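PDB 4OO3: hypothetical protein from Parabacteroides merdae, which is a putative oxidoreductase that probably binds a nicotinamide adenine dinucleotide cofactor in its Rossmann domain, its substrate and reaction being unknown. Local coordinates for residues I113-D118 against I143-I148; V329-K334 against E341-A346; R250-I255 against T281-C286. One frame throughout, in Å; residues are numbered along the deposited sequence.

Interaction 1 lies in the Rossmann domain, where it joins the last two strands of the parallel sheet, while interactions 2 and 3 both belong to the large mixed sheet of the C-terminal domain. Within that sheet interaction 3 pairs the edge strand 243-255 with its neighbour, and interaction 2 is a hairpin further across. The centre of interaction 1 is about 34 Å from that of interaction 2. About 31 Å separates the centres of interactions 1 and 3. The centres of interactions 2 and 3 are about 30 Å apart. Helix 419-439 bridges the domains: Glu419, Lys426 and Tyr427 bond to side chains of interaction 1, whereas Ala437 and Lys438 touch Arg250 of interaction 3.

Interaction 1: residues I113-D118 against I143-I148; sequences INVLSD and IMLYDI
Asn114 holds CG anti to its own carbonyl carbon (chi1 -60°), on the side of the backbone N, and from there its amide oxygen meets the main chain of Met144; Leu116 instead sets CG anti to the backbone N (chi1 -179°), and its CD1 comes in beside Tyr146 and Ile148. Both pairings belong to a beta-alpha-beta unit of the Rossmann fold, in which helix 125-140 links the parallel strands 114-117 and 145-147, inclined by 12°, the latter at the edge of the sheet. Met144 N, on a selenomethionine, donates to a lone pair of Asn114 OD1 at 2.9 Å, so a side chain continues the ladder beyond its backbone rungs. Next come Val115 N to Met144 O (2.9 Å), Tyr146 N to Val115 O (2.9 Å) and Ser117 N to Tyr146 O (2.8 Å). Asn114 ND2 bonds to Asn90 O, so the same amide also reaches the start of the neighbouring strand 91-94.

On one face, Val115 and Leu145 lie side by side and point the same way, CG1 of the valine 3.7 Å from CD1 of the leucine, with Leu131, Cys134 and Phe135 of helix 125-140 packed against Leu145. The other face carries Leu116, whose CD1 sits at the edge of the Tyr146 ring, near its plane, 4.0 Å from CD2. That methyl also packs on CG1 of Ile148, the two side chains crossing at about a right angle. Tyr146 OH bonds to Glu419, and Phe406 of helix 395-412 touches the tyrosine side chain. Asp118 OD2 is bonded to His23 ND1, while a water donates one proton to Asp118 OD1 at 2.6 Å and the other to Ile148 O.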
loop_
_atom_site.group_PDB
_atom_site.type_symbol
_atom_site.label_atom_id
_atom_site.label_comp_id
_atom_site.label_asym_id
_atom_site.label_seq_id
_atom_site.Cartn_x
_atom_site.Cartn_y
_atom_site.Cartn_z
ATOM N N ILE A 113 6.928 -3.389 22.269
ATOM C CA ILE A 113 6.376 -2.181 21.647
ATOM C C ILE A 113 5.600 -2.533 20.376
ATOM O O ILE A 113 6.142 -3.184 19.476
ATOM C CB ILE A 113 7.508 -1.179 21.324
ATOM C CG1 ILE A 113 8.214 -0.762 22.623
ATOM C CG2 ILE A 113 6.969 0.040 20.588
ATOM C CD1 ILE A 113 9.489 0.030 22.422
ATOM N N ASN A 114 4.336 -2.101 20.307
ATOM C CA ASN A 114 3.483 -2.355 19.131
ATOM C C ASN A 114 4.037 -1.627 17.924
ATOM O O ASN A 114 4.753 -0.643 18.084
ATOM C CB ASN A 114 2.051 -1.874 19.371
ATOM C CG ASN A 114 1.379 -2.566 20.544
ATOM O OD1 ASN A 114 0.854 -3.668 20.417
ATOM N ND2 ASN A 114 1.365 -1.903 21.683
ATOM N N VAL A 115 3.706 -2.087 16.718
ATOM C CA VAL A 115 4.284 -1.492 15.503
ATOM C C VAL A 115 3.262 -1.270 14.387
ATOM O O VAL A 115 2.575 -2.199 13.963
ATOM C CB VAL A 115 5.427 -2.369 14.950
ATOM C CG1 VAL A 115 5.998 -1.785 13.662
ATOM C CG2 VAL A 115 6.517 -2.539 15.989
ATOM N N LEU A 116 3.177 -0.030 13.918
ATOM C CA LEU A 116 2.488 0.289 12.671
ATOM C C LEU A 116 3.566 0.651 11.650
ATOM O O LEU A 116 4.275 1.647 11.800
ATOM C CB LEU A 116 1.512 1.463 12.857
ATOM C CG LEU A 116 0.694 1.907 11.639
ATOM C CD1 LEU A 116 -0.256 0.804 11.196
ATOM C CD2 LEU A 116 -0.091 3.169 11.949
ATOM N N SER A 117 3.691 -0.159 10.608
ATOM C CA SER A 117 4.689 0.087 9.580
ATOM C C SER A 117 4.012 0.311 8.251
ATOM O O SER A 117 3.050 -0.368 7.912
ATOM C CB SER A 117 5.629 -1.109 9.465
ATOM O OG SER A 117 6.462 -0.992 8.323
ATOM N N ASP A 118 4.526 1.261 7.487
ATOM C CA ASP A 118 4.184 1.352 6.088
ATOM C C ASP A 118 4.661 0.083 5.370
ATOM O O ASP A 118 5.536 -0.644 5.856
ATOM C CB ASP A 118 4.854 2.571 5.457
ATOM C CG ASP A 118 4.163 3.024 4.181
ATOM O OD1 ASP A 118 3.124 2.428 3.804
ATOM O OD2 ASP A 118 4.654 3.993 3.565
ATOM N N ILE A 143 1.219 -8.354 21.398
ATOM C CA ILE A 143 1.302 -7.024 20.805
ATOM C C ILE A 143 0.970 -7.137 19.320
ATOM O O ILE A 143 0.883 -8.237 18.770
ATOM C CB ILE A 143 2.681 -6.350 21.042
ATOM C CG1 ILE A 143 3.840 -7.218 20.539
ATOM C CG2 ILE A 143 2.870 -6.042 22.524
ATOM C CD1 ILE A 143 5.199 -6.569 20.689
HETATM N N MSE A 144 0.763 -5.999 18.683
HETATM C CA MSE A 144 0.316 -5.972 17.311
HETATM C C MSE A 144 1.399 -5.494 16.396
HETATM O O MSE A 144 2.141 -4.576 16.727
HETATM C CB MSE A 144 -0.859 -5.026 17.181
HETATM C CG MSE A 144 -2.167 -5.796 17.274
HETATM SE SE MSE A 144 -3.630 -4.487 17.286
HETATM C CE MSE A 144 -3.160 -3.646 15.587
ATOM N N LEU A 145 1.484 -6.140 15.238
ATOM C CA LEU A 145 2.262 -5.664 14.101
ATOM C C LEU A 145 1.271 -5.464 12.962
ATOM O O LEU A 145 0.514 -6.373 12.641
ATOM C CB LEU A 145 3.335 -6.700 13.707
ATOM C CG LEU A 145 4.121 -6.462 12.410
ATOM C CD1 LEU A 145 4.805 -5.098 12.403
ATOM C CD2 LEU A 145 5.149 -7.560 12.213
ATOM N N TYR A 146 1.270 -4.282 12.355
ATOM C CA TYR A 146 0.307 -3.965 11.297
ATOM C C TYR A 146 0.954 -3.120 10.217
ATOM O O TYR A 146 1.817 -2.295 10.517
ATOM C CB TYR A 146 -0.878 -3.210 11.890
ATOM C CG TYR A 146 -2.155 -3.286 11.088
ATOM C CD1 TYR A 146 -2.652 -4.506 10.657
ATOM C CD2 TYR A 146 -2.897 -2.146 10.803
ATOM C CE1 TYR A 146 -3.832 -4.589 9.940
ATOM C CE2 TYR A 146 -4.081 -2.223 10.082
ATOM C CZ TYR A 146 -4.535 -3.450 9.655
ATOM O OH TYR A 146 -5.701 -3.555 8.948
ATOM N N ASP A 147 0.555 -3.334 8.966
ATOM C CA ASP A 147 0.960 -2.430 7.895
ATOM C C ASP A 147 -0.207 -1.590 7.369
ATOM O O ASP A 147 -1.327 -1.693 7.847
ATOM C CB ASP A 147 1.755 -3.150 6.781
ATOM C CG ASP A 147 0.952 -4.201 6.028
ATOM O OD1 ASP A 147 -0.280 -4.331 6.219
ATOM O OD2 ASP A 147 1.589 -4.899 5.210
ATOM N N ILE A 148 0.083 -0.735 6.398
ATOM C CA ILE A 148 -0.834 0.304 5.982
ATOM C C ILE A 148 -1.312 0.075 4.544
ATOM O O ILE A 148 -0.674 0.526 3.587
ATOM C CB ILE A 148 -0.155 1.681 6.137
ATOM C CG1 ILE A 148 0.302 1.859 7.592
ATOM C CG2 ILE A 148 -1.112 2.796 5.723
ATOM C CD1 ILE A 148 1.245 3.019 7.827
HETATM O O HOH W 1 0.857 2.683 2.600
#

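Interaction 2: residues V329-K334 against E341-A346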
loop_
_atom_site.group_PDB
_atom_site.type_symbol
_atom_site.label_atom_id
_atom_site.label_comp_id
_atom_site.label_asym_id
_atom_site.label_seq_id
_atom_site.Cartn_x
_atom_site.Cartn_y
_atom_site.Cartn_z
ATOM N N VAL A 329 -14.510 -4.018 -13.984
ATOM C CA VAL A 329 -13.378 -3.371 -14.647
ATOM C C VAL A 329 -13.160 -1.974 -14.087
ATOM O O VAL A 329 -14.097 -1.182 -14.010
ATOM C CB VAL A 329 -13.623 -3.273 -16.176
ATOM C CG1 VAL A 329 -12.521 -2.470 -16.872
ATOM C CG2 VAL A 329 -13.738 -4.664 -16.780
ATOM N N ILE A 330 -11.920 -1.688 -13.696
ATOM C CA ILE A 330 -11.509 -0.339 -13.344
ATOM C C ILE A 330 -10.732 0.233 -14.516
ATOM O O ILE A 330 -9.831 -0.420 -15.041
ATOM C CB ILE A 330 -10.567 -0.298 -12.133
ATOM C CG1 ILE A 330 -11.197 -0.967 -10.909
ATOM C CG2 ILE A 330 -10.184 1.140 -11.811
ATOM C CD1 ILE A 330 -12.371 -0.216 -10.333
ATOM N N ARG A 331 -11.094 1.446 -14.921
ATOM C CA ARG A 331 -10.282 2.233 -15.835
ATOM C C ARG A 331 -9.879 3.516 -15.141
ATOM O O ARG A 331 -10.690 4.151 -14.455
ATOM C CB ARG A 331 -11.044 2.551 -17.109
ATOM C CG ARG A 331 -11.344 1.332 -17.966
ATOM C CD ARG A 331 -12.286 1.690 -19.101
ATOM N NE ARG A 331 -13.248 0.621 -19.336
ATOM C CZ ARG A 331 -12.987 -0.503 -19.994
ATOM N NH1 ARG A 331 -11.782 -0.729 -20.502
ATOM N NH2 ARG A 331 -13.940 -1.410 -20.142
ATOM N N GLN A 332 -8.609 3.874 -15.303
ATOM C CA GLN A 332 -8.064 5.109 -14.763
ATOM C C GLN A 332 -6.989 5.614 -15.721
ATOM O O GLN A 332 -5.798 5.379 -15.532
ATOM C CB GLN A 332 -7.497 4.875 -13.369
ATOM C CG GLN A 332 -6.978 6.134 -12.707
ATOM C CD GLN A 332 -6.153 5.829 -11.486
ATOM O OE1 GLN A 332 -6.658 5.277 -10.509
ATOM N NE2 GLN A 332 -4.872 6.181 -11.532
ATOM N N GLY A 333 -7.440 6.286 -16.772
ATOM C CA GLY A 333 -6.562 6.818 -17.800
ATOM C C GLY A 333 -6.987 8.218 -18.165
ATOM O O GLY A 333 -7.744 8.850 -17.422
ATOM N N LYS A 334 -6.490 8.695 -19.307
ATOM C CA LYS A 334 -6.809 10.036 -19.832
ATOM C C LYS A 334 -8.321 10.226 -19.904
ATOM O O LYS A 334 -8.859 11.215 -19.407
ATOM C CB LYS A 334 -6.201 10.214 -21.234
ATOM C CG LYS A 334 -6.130 11.649 -21.749
ATOM C CD LYS A 334 -4.753 12.260 -21.516
ATOM C CE LYS A 334 -4.491 13.462 -22.410
ATOM N NZ LYS A 334 -5.249 14.671 -21.983
ATOM N N GLU A 341 -12.624 4.743 -12.388
ATOM C CA GLU A 341 -14.038 4.520 -12.644
ATOM C C GLU A 341 -14.265 3.027 -12.780
ATOM O O GLU A 341 -13.445 2.323 -13.371
ATOM C CB GLU A 341 -14.496 5.220 -13.932
ATOM C CG GLU A 341 -14.364 6.741 -13.938
ATOM C CD GLU A 341 -15.212 7.445 -12.885
ATOM O OE1 GLU A 341 -16.142 6.822 -12.328
ATOM O OE2 GLU A 341 -14.944 8.636 -12.610
ATOM N N LEU A 342 -15.388 2.559 -12.238
ATOM C CA LEU A 342 -15.726 1.138 -12.197
ATOM C C LEU A 342 -16.793 0.808 -13.242
ATOM O O LEU A 342 -17.741 1.572 -13.429
ATOM C CB LEU A 342 -16.225 0.771 -10.792
ATOM C CG LEU A 342 -16.716 -0.656 -10.511
ATOM C CD1 LEU A 342 -15.668 -1.717 -10.817
ATOM C CD2 LEU A 342 -17.161 -0.743 -9.056
ATOM N N PHE A 343 -16.623 -0.328 -13.924
ATOM C CA PHE A 343 -17.586 -0.805 -14.916
ATOM C C PHE A 343 -17.994 -2.261 -14.677
ATOM O O PHE A 343 -17.195 -3.072 -14.214
ATOM C CB PHE A 343 -17.004 -0.664 -16.328
ATOM C CG PHE A 343 -16.709 0.756 -16.726
ATOM C CD1 PHE A 343 -15.529 1.366 -16.340
ATOM C CD2 PHE A 343 -17.613 1.480 -17.493
ATOM C CE1 PHE A 343 -15.257 2.674 -16.697
ATOM C CE2 PHE A 343 -17.344 2.790 -17.861
ATOM C CZ PHE A 343 -16.163 3.387 -17.464
ATOM N N VAL A 344 -19.249 -2.572 -14.999
ATOM C CA VAL A 344 -19.766 -3.937 -15.016
ATOM C C VAL A 344 -19.979 -4.344 -16.469
ATOM O O VAL A 344 -20.733 -3.695 -17.192
ATOM C CB VAL A 344 -21.123 -4.037 -14.287
ATOM C CG1 VAL A 344 -21.702 -5.447 -14.402
ATOM C CG2 VAL A 344 -20.980 -3.619 -12.830
ATOM N N GLU A 345 -19.320 -5.415 -16.893
ATOM C CA GLU A 345 -19.382 -5.861 -18.280
ATOM C C GLU A 345 -19.862 -7.299 -18.330
ATOM O O GLU A 345 -19.178 -8.202 -17.854
ATOM C CB GLU A 345 -18.004 -5.734 -18.933
ATOM C CG GLU A 345 -17.321 -4.409 -18.634
ATOM C CD GLU A 345 -16.181 -4.082 -19.589
ATOM O OE1 GLU A 345 -15.695 -4.994 -20.292
ATOM O OE2 GLU A 345 -15.775 -2.906 -19.631
ATOM N N ALA A 346 -21.046 -7.517 -18.888
ATOM C CA ALA A 346 -21.591 -8.864 -18.959
ATOM C C ALA A 346 -20.729 -9.712 -19.874
ATOM O O ALA A 346 -20.145 -9.206 -20.836
ATOM C CB ALA A 346 -23.025 -8.841 -19.455
#
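Glu341 opens the second strand of a beta hairpin in the mixed sheet of the C-terminal domain, and it pairs antiparallel with Arg331 on strand 326-332. Two backbone bonds join them, Glu341 N to Arg331 O at 2.9 Å and Arg331 N to Glu341 O. The Glu341 carboxylate itself leads away from the first strand, toward Gln384 and Arg392, with which its links are weak.

Leu342 faces the other side of the sheet, in a non-hydrogen-bonded pair with Ile330. Their side chains cross obliquely and meet CD1 to CD1 at 3.7 Å, against helix 155-164, where Gln160 touches both and Leu159 adds to the leucine side.

Phe343 returns to the face of Val329 and Arg331. It forms a hydrogen-bonded pair with Val329, whose O receives Phe343 N at 2.7 Å and also lies in the plane of the aromatic ring, at its edge. Arg331 comes over one face of that ring with NE, 3.8 Å from CD1 and offset toward the rim. The guanidinium is turned 63° from the ring plane, and with CZ 5.2 Å from the ring centre any cation-pi attraction is at most weak.

Glu345 has CG anti to its carbonyl carbon (chi1 -45°) and an extended chain beyond, which reaches back to the Arg331 tip. The groups form a salt bridge tip to tip, OE2 at the edge of the guanidinium and the two planes 27° apart; the 2.4 Å modelled from Arg331 NH2 to Glu345 OE2 is so short that its exact value is doubtful. Val329 packs against this ion pair: its CG2 is 3.8 Å from Glu345 CD, and its CG1 lies 3.7 Å from the Arg331 guanidinium plane, over its centre.

Interaction 3: residues R250-I255 against T281-C286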
loop_
_atom_site.group_PDB
_atom_site.type_symbol
_atom_site.label_atom_id
_atom_site.label_comp_id
_atom_site.label_asym_id
_atom_site.label_seq_id
_atom_site.Cartn_x
_atom_site.Cartn_y
_atom_site.Cartn_z
ATOM N N ARG A 250 11.260 -8.553 -13.836
ATOM C CA ARG A 250 11.733 -7.296 -13.286
ATOM C C ARG A 250 12.525 -6.572 -14.363
ATOM O O ARG A 250 13.246 -7.196 -15.138
ATOM C CB ARG A 250 12.602 -7.545 -12.054
ATOM C CG ARG A 250 13.772 -8.494 -12.281
ATOM C CD ARG A 250 14.430 -8.871 -10.963
ATOM N NE ARG A 250 15.355 -7.841 -10.491
ATOM C CZ ARG A 250 16.629 -7.736 -10.871
ATOM N NH1 ARG A 250 17.157 -8.577 -11.747
ATOM N NH2 ARG A 250 17.382 -6.763 -10.382
ATOM N N TRP A 251 12.373 -5.258 -14.433
ATOM C CA TRP A 251 13.096 -4.481 -15.428
ATOM C C TRP A 251 13.309 -3.060 -14.940
ATOM O O TRP A 251 12.789 -2.666 -13.890
ATOM C CB TRP A 251 12.396 -4.524 -16.798
ATOM C CG TRP A 251 11.035 -3.890 -16.870
ATOM C CD1 TRP A 251 10.734 -2.624 -17.310
ATOM C CD2 TRP A 251 9.787 -4.500 -16.524
ATOM N NE1 TRP A 251 9.379 -2.413 -17.244
ATOM C CE2 TRP A 251 8.775 -3.549 -16.768
ATOM C CE3 TRP A 251 9.426 -5.763 -16.035
ATOM C CZ2 TRP A 251 7.424 -3.820 -16.528
ATOM C CZ3 TRP A 251 8.092 -6.029 -15.800
ATOM C CH2 TRP A 251 7.104 -5.062 -16.043
ATOM N N THR A 252 14.090 -2.303 -15.703
ATOM C CA THR A 252 14.614 -1.037 -15.229
ATOM C C THR A 252 13.939 0.181 -15.844
ATOM O O THR A 252 13.313 0.100 -16.899
ATOM C CB THR A 252 16.126 -0.931 -15.498
ATOM O OG1 THR A 252 16.377 -1.023 -16.902
ATOM C CG2 THR A 252 16.879 -2.033 -14.765
ATOM N N THR A 253 14.064 1.303 -15.141
ATOM C CA THR A 253 13.744 2.610 -15.679
ATOM C C THR A 253 15.051 3.397 -15.679
ATOM O O THR A 253 15.739 3.463 -14.660
ATOM C CB THR A 253 12.675 3.325 -14.830
ATOM O OG1 THR A 253 11.465 2.556 -14.841
ATOM C CG2 THR A 253 12.386 4.721 -15.369
ATOM N N SER A 254 15.406 3.964 -16.828
ATOM C CA SER A 254 16.631 4.750 -16.949
ATOM C C SER A 254 16.405 6.135 -16.392
ATOM O O SER A 254 15.361 6.734 -16.633
ATOM C CB SER A 254 17.069 4.861 -18.407
ATOM O OG SER A 254 17.523 3.610 -18.880
ATOM N N ILE A 255 17.378 6.637 -15.637
ATOM C CA ILE A 255 17.329 8.004 -15.138
ATOM C C ILE A 255 18.591 8.741 -15.575
ATOM O O ILE A 255 19.706 8.269 -15.330
ATOM C CB ILE A 255 17.220 8.069 -13.600
ATOM C CG1 ILE A 255 16.201 7.059 -13.060
ATOM C CG2 ILE A 255 16.854 9.478 -13.158
ATOM C CD1 ILE A 255 14.760 7.409 -13.360
ATOM N N THR A 281 24.118 6.937 -16.838
ATOM C CA THR A 281 22.689 6.628 -16.828
ATOM C C THR A 281 22.362 5.676 -15.680
ATOM O O THR A 281 22.880 4.560 -15.631
ATOM C CB THR A 281 22.268 5.957 -18.148
ATOM O OG1 THR A 281 22.669 6.777 -19.249
ATOM C CG2 THR A 281 20.753 5.736 -18.198
ATOM N N LEU A 282 21.502 6.111 -14.764
ATOM C CA LEU A 282 21.108 5.278 -13.627
ATOM C C LEU A 282 19.978 4.339 -14.044
ATOM O O LEU A 282 18.979 4.784 -14.605
ATOM C CB LEU A 282 20.674 6.157 -12.453
ATOM C CG LEU A 282 20.063 5.468 -11.233
ATOM C CD1 LEU A 282 21.076 4.551 -10.578
ATOM C CD2 LEU A 282 19.565 6.506 -10.246
ATOM N N LYS A 283 20.153 3.046 -13.770
ATOM C CA LYS A 283 19.179 2.007 -14.114
ATOM C C LYS A 283 18.597 1.413 -12.840
ATOM O O LYS A 283 19.296 0.714 -12.102
ATOM C CB LYS A 283 19.847 0.889 -14.910
ATOM C CG LYS A 283 20.541 1.347 -16.172
ATOM C CD LYS A 283 19.585 1.439 -17.345
ATOM C CE LYS A 283 20.340 1.703 -18.637
ATOM N NZ LYS A 283 19.746 0.944 -19.767
ATOM N N VAL A 284 17.316 1.679 -12.593
ATOM C CA VAL A 284 16.665 1.298 -11.345
ATOM C C VAL A 284 15.654 0.211 -11.644
ATOM O O VAL A 284 14.805 0.397 -12.515
ATOM C CB VAL A 284 15.931 2.503 -10.726
ATOM C CG1 VAL A 284 15.230 2.124 -9.423
ATOM C CG2 VAL A 284 16.908 3.640 -10.495
ATOM N N TYR A 285 15.742 -0.910 -10.923
ATOM C CA TYR A 285 14.779 -2.013 -11.060
ATOM C C TYR A 285 13.500 -1.732 -10.275
ATOM O O TYR A 285 13.134 -2.476 -9.362
ATOM C CB TYR A 285 15.396 -3.348 -10.625
ATOM C CG TYR A 285 16.213 -4.045 -11.691
ATOM C CD1 TYR A 285 17.582 -3.796 -11.829
ATOM C CD2 TYR A 285 15.622 -4.966 -12.556
ATOM C CE1 TYR A 285 18.334 -4.439 -12.798
ATOM C CE2 TYR A 285 16.366 -5.615 -13.530
ATOM C CZ TYR A 285 17.719 -5.347 -13.645
ATOM O OH TYR A 285 18.459 -5.984 -14.608
ATOM N N CYS A 286 12.820 -0.657 -10.668
ATOM C CA CYS A 286 11.581 -0.207 -10.036
ATOM C C CYS A 286 10.336 -0.684 -10.793
ATOM O O CYS A 286 9.246 -0.190 -10.556
ATOM C CB CYS A 286 11.572 1.330 -9.933
ATOM S SG CYS A 286 11.887 2.208 -11.486
#
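Arg250 lays its guanidinium flat on the ring of Tyr285, the planes 11° apart and CZ 3.5 Å from the ring centre, with NH2 over the middle of the face. Its CG stands between the backbone N and the carbonyl carbon (chi1 55°), and a bend at chi3 (-81°) brings NE near Tyr285 CD2. NE also forms a salt bridge with Glu214, which is likely to help hold the guanidinium in this orientation. Trp251 O meets Tyr285 CA in a CA-H...O contact at 3.5 Å. Thr252 covers the opposite ring face with its methyl: CG2 stands 3.4 Å from the centroid in a CH-pi contact. An alanine in place of Tyr285 would probably leave the Arg250 guanidinium without its flat aromatic support and open a gap beside the Thr252 methyl.

From Thr253 onward the chains form a regular antiparallel ladder, strand 243-255 being the edge of the C-terminal domain's mixed sheet and 282-294 its neighbour. Thr253 N donates to Val284 O at 2.9 Å, and Val284 N answers to Thr253 O. Val284 O also takes a weak bond from Cys286 N, which closes an inverse gamma turn centred on Tyr285. Ser254 rests its OG against the aliphatic Lys283 chain, 3.4 Å from CD. Ile255 completes the pairing with Leu282 through two backbone bonds; its CB packs 4.1 Å from the Leu282 CB.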